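Local coordinates for protein phosphoglycerate dehydrogenase (Lactobacillus plantarum, PDB 3EVT) that probably catalyses the NAD-dependent oxidation of 3-phosphoglycerate to 3-phosphohydroxypyruvate, the first step of the phosphorylated pathway of serine biosynthesis, at residues Phe209-Phe214 and Thr234-Thr239; Pro221-Ile226 and His244-Ala249. All coordinates share one frame; numbering follows the deposited sequence.

Contact 1: Phe209-Phe214 and Thr234-Thr239; sequences FSTELF and TTALMT
The ring of Phe214 leans obliquely against the backbone between Ala236 and Leu237, while on one of its faces the amide nitrogen of Ser210 sits 3.8 Å above the ring plane, displaced toward the rim. An ordered water lies in the ring plane at the edge. The touching is done by CE2 of Phe214, which comes to 3.6 Å from Leu237 N and to 4.2 Å from Leu237 CB. CG of Phe214 stands anti to its own carbonyl carbon (chi1 -65°), which starts the ring off from helix 211-215 toward helix 234-242.

Ala236 is the small partner at the closest passage. Its CB points toward residues 209-214 and fits against the start of helix 211-215, 3.7 Å from Ser210 OG and 4.0 Å from Phe214 CE2. The polar end of Ser210 is held by Asp233, whose carboxylate hydrogen-bonds the hydroxyl and also accepts the amide of Ala236, so one side chain links the starts of both helices. At the more exposed end of the contact the water bridges the helices: it donates to Ala236 O at 2.7 Å and hydrogen-bonds Thr211 OG1 at 3.2 Å.

Leu237 also reaches down to Leu223, Ala249 and Leu251, and Phe214 to Leu223, so both helices rest on the parallel sheet. An alanine in place of Phe214 would probably open a gap between the two helices and over Leu223, with the ring's contacts to the backbone at Ala236 and Leu237 and to the CB atoms of both lost. Neighbouring helices packed side by side on one face of such a sheet are the arrangement of the Rossmann-type NAD-binding domain of D-2-hydroxyacid dehydrogenases.

Contact 2: Pro221-Ile226 and His244-Ala249; sequences PMLINI and HQLSMA
Two backbone hydrogen bonds join Pro221-Ile226 to His244-Ala249. Leu223 N donates to Met248 O at 2.9 Å. Ser247 N reaches Pro221 O at 3.0 Å from well above the plane of that carbonyl, with an N-H...O angle of 156°. Three CA-H...O contacts supplement them: Met222 CA on Met248 O, Leu246 CA on Pro221 O, and Ala249 CA on Leu223 O, the last at 3.1 Å.

Leu223 pairs with Ala249 in a parallel bridge. Strands 222-225 and 248-251 are thus neighbours in the central sheet of the Rossmann-type domain, connected as a beta-alpha-beta unit through helix 234-242.

The apolar contacts fall on both faces of the sheet. On the face of Leu223 and Ala249, the branched end of Leu246, from the loop before strand 248-251, comes against Leu223 and Pro221: its CG lies anti to the carbonyl carbon (chi1 -69°), CD1 comes 4.0 Å from Leu223 CB, and CD2 touches Pro221 CG at 3.9 Å. Leu241 of helix 234-242 packs on Leu246 as well. On the other face, the extended chain of Met222 passes Met248 with CG 3.8 Å from Met248 CB, and Met248 then bends away at its second and third torsions. Met222 continues to Val109 of helix 93-110.

Among the polar side chains, Ser247 sets its OG beside the Pro221 carbonyl group, where it hydrogen-bonds Gln220 O.

From the N terminus the four segments run 209-214, 221-226, 234-239, 244-249, so contacts 1 and 2 cross rather than nest. Contact 1 closes a 19-residue loop that includes strand 222-225; contact 2 closes one of 17 residues containing helix 234-242. Each loop thereby holds a segment of the other contact. Their centres are 10 Å apart and they meet directly: Leu237 CD1 packs 3.4 Å from Leu246 CD1, and Phe209 CD1 lies 3.9 Å from Leu223 CD1. Contact 1 joins two successive helices, contact 2 two adjacent strands beneath them, and together they tie this helical layer to the parallel sheet of the NAD-binding domain.

Contact 1: Phe209-Phe214 and Thr234-Thr239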
ATOM      1  N   PHE A 209      -0.829  23.746  12.533  1.00 53.91           N
ATOM      2  CA  PHE A 209       0.041  22.777  13.202  1.00 52.73           C
ATOM      3  C   PHE A 209       1.068  23.467  14.093  1.00 53.28           C
ATOM      4  O   PHE A 209       2.169  23.844  13.689  1.00 52.41           O
ATOM      5  CB  PHE A 209       0.599  21.773  12.168  1.00 51.36           C
ATOM      6  CG  PHE A 209      -0.506  21.094  11.398  1.00 48.32           C
ATOM      7  CD1 PHE A 209      -1.086  19.915  11.869  1.00 43.56           C
ATOM      8  CD2 PHE A 209      -1.037  21.683  10.246  1.00 46.52           C
ATOM      9  CE1 PHE A 209      -2.173  19.303  11.191  1.00 42.98           C
ATOM     10  CE2 PHE A 209      -2.112  21.101   9.577  1.00 43.72           C
ATOM     11  CZ  PHE A 209      -2.689  19.887  10.056  1.00 43.70           C
ATOM     12  N   SER A 210       0.679  23.637  15.345  1.00 54.46           N
ATOM     13  CA  SER A 210       1.487  24.404  16.259  1.00 56.03           C
ATOM     14  C   SER A 210       1.248  23.929  17.693  1.00 56.60           C
ATOM     15  O   SER A 210       0.677  22.836  17.916  1.00 56.22           O
ATOM     16  CB  SER A 210       1.145  25.896  16.094  1.00 56.48           C
ATOM     17  OG  SER A 210       2.163  26.719  16.630  1.00 60.07           O
ATOM     18  N   THR A 211       1.694  24.731  18.667  1.00 57.20           N
ATOM     19  CA  THR A 211       1.710  24.294  20.071  1.00 57.36           C
ATOM     20  C   THR A 211       0.414  23.673  20.568  1.00 57.51           C
ATOM     21  O   THR A 211       0.445  22.567  21.119  1.00 58.31           O
ATOM     22  CB  THR A 211       2.260  25.391  21.097  1.00 58.03           C
ATOM     23  OG1 THR A 211       3.694  25.405  21.072  1.00 58.40           O
ATOM     24  CG2 THR A 211       1.847  25.050  22.526  1.00 57.54           C
ATOM     25  N   GLU A 212      -0.726  24.353  20.413  1.00 57.34           N
ATOM     26  CA  GLU A 212      -1.964  23.795  20.978  1.00 56.36           C
ATOM     27  C   GLU A 212      -2.276  22.414  20.405  1.00 55.83           C
ATOM     28  O   GLU A 212      -2.528  21.456  21.165  1.00 55.99           O
ATOM     29  CB  GLU A 212      -3.150  24.732  20.748  1.00 57.13           C
ATOM     30  N   LEU A 213      -2.261  22.325  19.066  1.00 54.78           N
ATOM     31  CA  LEU A 213      -2.532  21.066  18.315  1.00 54.13           C
ATOM     32  C   LEU A 213      -1.639  19.929  18.783  1.00 53.71           C
ATOM     33  O   LEU A 213      -2.129  18.877  19.199  1.00 53.87           O
ATOM     34  CB  LEU A 213      -2.395  21.241  16.786  1.00 53.19           C
ATOM     35  CG  LEU A 213      -2.808  20.010  15.936  1.00 51.97           C
ATOM     36  CD1 LEU A 213      -3.332  20.336  14.529  1.00 48.49           C
ATOM     37  CD2 LEU A 213      -1.737  18.914  15.839  1.00 47.92           C
ATOM     38  N   PHE A 214      -0.333  20.189  18.778  1.00 53.92           N
ATOM     39  CA  PHE A 214       0.648  19.211  19.168  1.00 54.85           C
ATOM     40  C   PHE A 214       0.395  18.717  20.580  1.00 55.75           C
ATOM     41  O   PHE A 214       0.547  17.539  20.854  1.00 56.58           O
ATOM     42  CB  PHE A 214       2.078  19.768  19.025  1.00 54.57           C
ATOM     43  CG  PHE A 214       2.469  20.075  17.607  1.00 55.18           C
ATOM     44  CD1 PHE A 214       1.927  19.346  16.549  1.00 52.86           C
ATOM     45  CD2 PHE A 214       3.371  21.103  17.321  1.00 55.76           C
ATOM     46  CE1 PHE A 214       2.277  19.624  15.244  1.00 53.36           C
ATOM     47  CE2 PHE A 214       3.730  21.406  15.999  1.00 55.60           C
ATOM     48  CZ  PHE A 214       3.177  20.663  14.954  1.00 53.92           C
ATOM     49  N   THR A 234       7.331  25.984  12.440  1.00 56.58           N
ATOM     50  CA  THR A 234       8.597  25.276  12.427  1.00 57.69           C
ATOM     51  C   THR A 234       9.178  25.197  13.839  1.00 57.58           C
ATOM     52  O   THR A 234       9.768  24.191  14.243  1.00 57.85           O
ATOM     53  CB  THR A 234       9.609  26.023  11.521  1.00 57.97           C
ATOM     54  OG1 THR A 234       9.299  25.796  10.136  1.00 60.13           O
ATOM     55  CG2 THR A 234      10.977  25.508  11.771  1.00 60.34           C
ATOM     56  N   THR A 235       8.998  26.268  14.598  1.00 57.45           N
ATOM     57  CA  THR A 235       9.521  26.307  15.957  1.00 57.56           C
ATOM     58  C   THR A 235       8.805  25.359  16.911  1.00 56.20           C
ATOM     59  O   THR A 235       9.460  24.541  17.586  1.00 56.00           O
ATOM     60  CB  THR A 235       9.511  27.751  16.507  1.00 58.11           C
ATOM     61  OG1 THR A 235      10.478  28.500  15.755  1.00 60.44           O
ATOM     62  CG2 THR A 235       9.888  27.763  17.987  1.00 57.79           C
ATOM     63  N   ALA A 236       7.474  25.453  16.914  1.00 54.74           N
ATOM     64  CA  ALA A 236       6.637  24.539  17.689  1.00 54.27           C
ATOM     65  C   ALA A 236       6.958  23.077  17.343  1.00 54.52           C
ATOM     66  O   ALA A 236       7.096  22.224  18.246  1.00 54.75           O
ATOM     67  CB  ALA A 236       5.185  24.840  17.444  1.00 53.75           C
ATOM     68  N   LEU A 237       7.100  22.802  16.037  1.00 53.42           N
ATOM     69  CA  LEU A 237       7.402  21.460  15.547  1.00 52.79           C
ATOM     70  C   LEU A 237       8.697  20.929  16.199  1.00 52.95           C
ATOM     71  O   LEU A 237       8.720  19.825  16.791  1.00 52.54           O
ATOM     72  CB  LEU A 237       7.462  21.430  14.003  1.00 52.18           C
ATOM     73  CG  LEU A 237       7.963  20.087  13.378  1.00 52.76           C
ATOM     74  CD1 LEU A 237       7.047  18.881  13.674  1.00 51.69           C
ATOM     75  CD2 LEU A 237       8.231  20.152  11.885  1.00 49.97           C
ATOM     76  N   MET A 238       9.768  21.721  16.118  1.00 53.47           N
ATOM     77  CA  MET A 238      11.030  21.296  16.692  1.00 53.64           C
ATOM     78  C   MET A 238      10.940  21.087  18.201  1.00 53.99           C
ATOM     79  O   MET A 238      11.510  20.115  18.718  1.00 53.34           O
ATOM     80  CB  MET A 238      12.177  22.228  16.287  1.00 54.01           C
ATOM     81  CG  MET A 238      12.557  22.071  14.780  1.00 54.63           C
ATOM     82  SD  MET A 238      14.048  22.980  14.343  1.00 52.48           S
ATOM     83  CE  MET A 238      13.281  24.593  14.350  1.00 48.60           C
ATOM     84  N   THR A 239      10.180  21.946  18.894  1.00 53.63           N
ATOM     85  CA  THR A 239       9.986  21.745  20.323  1.00 54.06           C
ATOM     86  C   THR A 239       9.051  20.556  20.681  1.00 52.90           C
ATOM     87  O   THR A 239       9.332  19.807  21.632  1.00 52.17           O
ATOM     88  CB  THR A 239       9.760  23.110  21.115  1.00 54.27           C
ATOM     89  OG1 THR A 239       8.475  23.627  20.852  1.00 57.00           O
ATOM     90  CG2 THR A 239      10.770  24.186  20.657  1.00 54.88           C
TER
HETATM   91  O   HOH W   1       5.253  22.726  20.179  1.00 49.07           O

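Contact 2: Pro221-Ile226 and His244-Ala249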
ATOM      1  N   PRO A 221       2.518  10.847  17.719  1.00 45.35           N
ATOM      2  CA  PRO A 221       2.348  10.499  16.291  1.00 45.57           C
ATOM      3  C   PRO A 221       3.434  11.087  15.376  1.00 44.66           C
ATOM      4  O   PRO A 221       4.254  11.897  15.792  1.00 44.46           O
ATOM      5  CB  PRO A 221       0.983  11.101  15.946  1.00 45.07           C
ATOM      6  CG  PRO A 221       1.002  12.392  16.784  1.00 45.95           C
ATOM      7  CD  PRO A 221       1.696  11.998  18.114  1.00 44.49           C
ATOM      8  N   MET A 222       3.450  10.635  14.126  1.00 44.48           N
ATOM      9  CA  MET A 222       4.347  11.178  13.126  1.00 42.96           C
ATOM     10  C   MET A 222       3.559  12.278  12.340  1.00 43.72           C
ATOM     11  O   MET A 222       2.378  12.092  11.990  1.00 43.98           O
ATOM     12  CB  MET A 222       4.837  10.030  12.216  1.00 41.97           C
ATOM     13  CG  MET A 222       5.693  10.448  10.992  1.00 37.90           C
ATOM     14  SD  MET A 222       6.254   9.072   9.949  1.00 30.53           S
ATOM     15  CE  MET A 222       7.248  10.073   8.843  1.00 34.29           C
ATOM     16  N   LEU A 223       4.190  13.427  12.094  1.00 42.86           N
ATOM     17  CA  LEU A 223       3.500  14.498  11.385  1.00 43.20           C
ATOM     18  C   LEU A 223       3.991  14.553   9.961  1.00 42.58           C
ATOM     19  O   LEU A 223       5.208  14.527   9.741  1.00 42.95           O
ATOM     20  CB  LEU A 223       3.705  15.867  12.054  1.00 43.61           C
ATOM     21  CG  LEU A 223       3.108  17.037  11.229  1.00 42.18           C
ATOM     22  CD1 LEU A 223       1.560  17.058  11.343  1.00 44.36           C
ATOM     23  CD2 LEU A 223       3.683  18.337  11.736  1.00 40.43           C
ATOM     24  N   ILE A 224       3.069  14.622   8.992  1.00 41.86           N
ATOM     25  CA  ILE A 224       3.489  14.699   7.602  1.00 41.92           C
ATOM     26  C   ILE A 224       2.841  15.874   6.924  1.00 42.14           C
ATOM     27  O   ILE A 224       1.627  15.993   6.952  1.00 43.20           O
ATOM     28  CB  ILE A 224       3.170  13.397   6.823  1.00 41.54           C
ATOM     29  CG1 ILE A 224       3.924  12.202   7.461  1.00 41.19           C
ATOM     30  CG2 ILE A 224       3.564  13.586   5.325  1.00 42.06           C
ATOM     31  CD1 ILE A 224       3.186  10.969   7.472  1.00 37.72           C
ATOM     32  N   ASN A 225       3.631  16.729   6.281  1.00 42.87           N
ATOM     33  CA  ASN A 225       3.062  17.915   5.621  1.00 43.22           C
ATOM     34  C   ASN A 225       3.220  17.869   4.118  1.00 43.19           C
ATOM     35  O   ASN A 225       4.319  17.980   3.585  1.00 43.68           O
ATOM     36  CB  ASN A 225       3.671  19.246   6.145  1.00 43.23           C
ATOM     37  CG  ASN A 225       2.855  20.447   5.700  1.00 44.03           C
ATOM     38  OD1 ASN A 225       1.796  20.282   5.080  1.00 42.00           O
ATOM     39  ND2 ASN A 225       3.319  21.651   6.021  1.00 45.81           N
ATOM     40  N   ILE A 226       2.112  17.715   3.420  1.00 44.96           N
ATOM     41  CA  ILE A 226       2.127  17.761   1.973  1.00 45.34           C
ATOM     42  C   ILE A 226       1.098  18.830   1.596  1.00 46.22           C
ATOM     43  O   ILE A 226       0.560  18.822   0.512  1.00 46.46           O
ATOM     44  CB  ILE A 226       1.740  16.399   1.351  1.00 45.62           C
ATOM     45  CG1 ILE A 226       0.510  15.823   2.057  1.00 47.37           C
ATOM     46  CG2 ILE A 226       2.907  15.400   1.405  1.00 43.00           C
ATOM     47  CD1 ILE A 226      -0.337  14.946   1.188  1.00 50.38           C
ATOM     48  N   HIS A 244       9.081  14.935  22.788  1.00 60.83           N
ATOM     49  CA  HIS A 244       8.429  13.700  22.408  1.00 60.82           C
ATOM     50  C   HIS A 244       6.938  13.795  22.395  1.00 60.18           C
ATOM     51  O   HIS A 244       6.275  12.833  22.782  1.00 61.17           O
ATOM     52  CB  HIS A 244       8.813  12.609  23.385  1.00 61.75           C
ATOM     53  CG  HIS A 244      10.276  12.573  23.662  1.00 65.28           C
ATOM     54  ND1 HIS A 244      11.192  12.174  22.714  1.00 68.80           N
ATOM     55  CD2 HIS A 244      10.994  12.935  24.753  1.00 70.42           C
ATOM     56  CE1 HIS A 244      12.414  12.267  23.215  1.00 71.37           C
ATOM     57  NE2 HIS A 244      12.323  12.739  24.446  1.00 73.10           N
ATOM     58  N   GLN A 245       6.395  14.941  21.999  1.00 58.98           N
ATOM     59  CA  GLN A 245       4.966  15.037  21.749  1.00 58.70           C
ATOM     60  C   GLN A 245       4.703  14.441  20.358  1.00 57.22           C
ATOM     61  O   GLN A 245       3.578  14.045  20.029  1.00 57.45           O
ATOM     62  CB  GLN A 245       4.504  16.502  21.803  1.00 59.02           C
ATOM     63  CG  GLN A 245       3.898  16.939  23.128  1.00 63.58           C
ATOM     64  CD  GLN A 245       3.891  18.484  23.336  1.00 70.80           C
ATOM     65  OE1 GLN A 245       4.683  19.231  22.724  1.00 73.31           O
ATOM     66  NE2 GLN A 245       2.990  18.959  24.215  1.00 72.28           N
ATOM     67  N   LEU A 246       5.758  14.418  19.544  1.00 55.25           N
ATOM     68  CA  LEU A 246       5.733  13.864  18.178  1.00 53.34           C
ATOM     69  C   LEU A 246       6.926  12.921  18.072  1.00 52.11           C
ATOM     70  O   LEU A 246       7.993  13.221  18.612  1.00 51.58           O
ATOM     71  CB  LEU A 246       5.903  14.974  17.135  1.00 52.78           C
ATOM     72  CG  LEU A 246       4.807  16.020  16.902  1.00 52.72           C
ATOM     73  CD1 LEU A 246       5.094  16.847  15.653  1.00 52.38           C
ATOM     74  CD2 LEU A 246       3.442  15.373  16.775  1.00 51.30           C
ATOM     75  N   SER A 247       6.782  11.813  17.342  1.00 50.71           N
ATOM     76  CA  SER A 247       7.943  10.916  17.152  1.00 48.34           C
ATOM     77  C   SER A 247       8.842  11.306  15.964  1.00 47.30           C
ATOM     78  O   SER A 247      10.046  11.071  16.011  1.00 46.77           O
ATOM     79  CB  SER A 247       7.518   9.456  16.995  1.00 48.19           C
ATOM     80  OG  SER A 247       6.429   9.315  16.091  1.00 48.75           O
ATOM     81  N   MET A 248       8.270  11.907  14.914  1.00 45.37           N
ATOM     82  CA  MET A 248       8.971  12.056  13.625  1.00 44.34           C
ATOM     83  C   MET A 248       8.151  13.041  12.791  1.00 43.02           C
ATOM     84  O   MET A 248       6.933  13.183  13.018  1.00 41.43           O
ATOM     85  CB  MET A 248       9.022  10.713  12.848  1.00 43.27           C
ATOM     86  CG  MET A 248      10.009   9.673  13.326  1.00 45.94           C
ATOM     87  SD  MET A 248      11.804   9.931  13.063  1.00 42.42           S
ATOM     88  CE  MET A 248      11.652  10.474  11.396  1.00 37.51           C
ATOM     89  N   ALA A 249       8.801  13.689  11.823  1.00 42.15           N
ATOM     90  CA  ALA A 249       8.073  14.487  10.823  1.00 42.70           C
ATOM     91  C   ALA A 249       8.613  14.248   9.412  1.00 42.59           C
ATOM     92  O   ALA A 249       9.775  13.884   9.236  1.00 44.10           O
ATOM     93  CB  ALA A 249       8.135  15.919  11.151  1.00 42.77           C
TER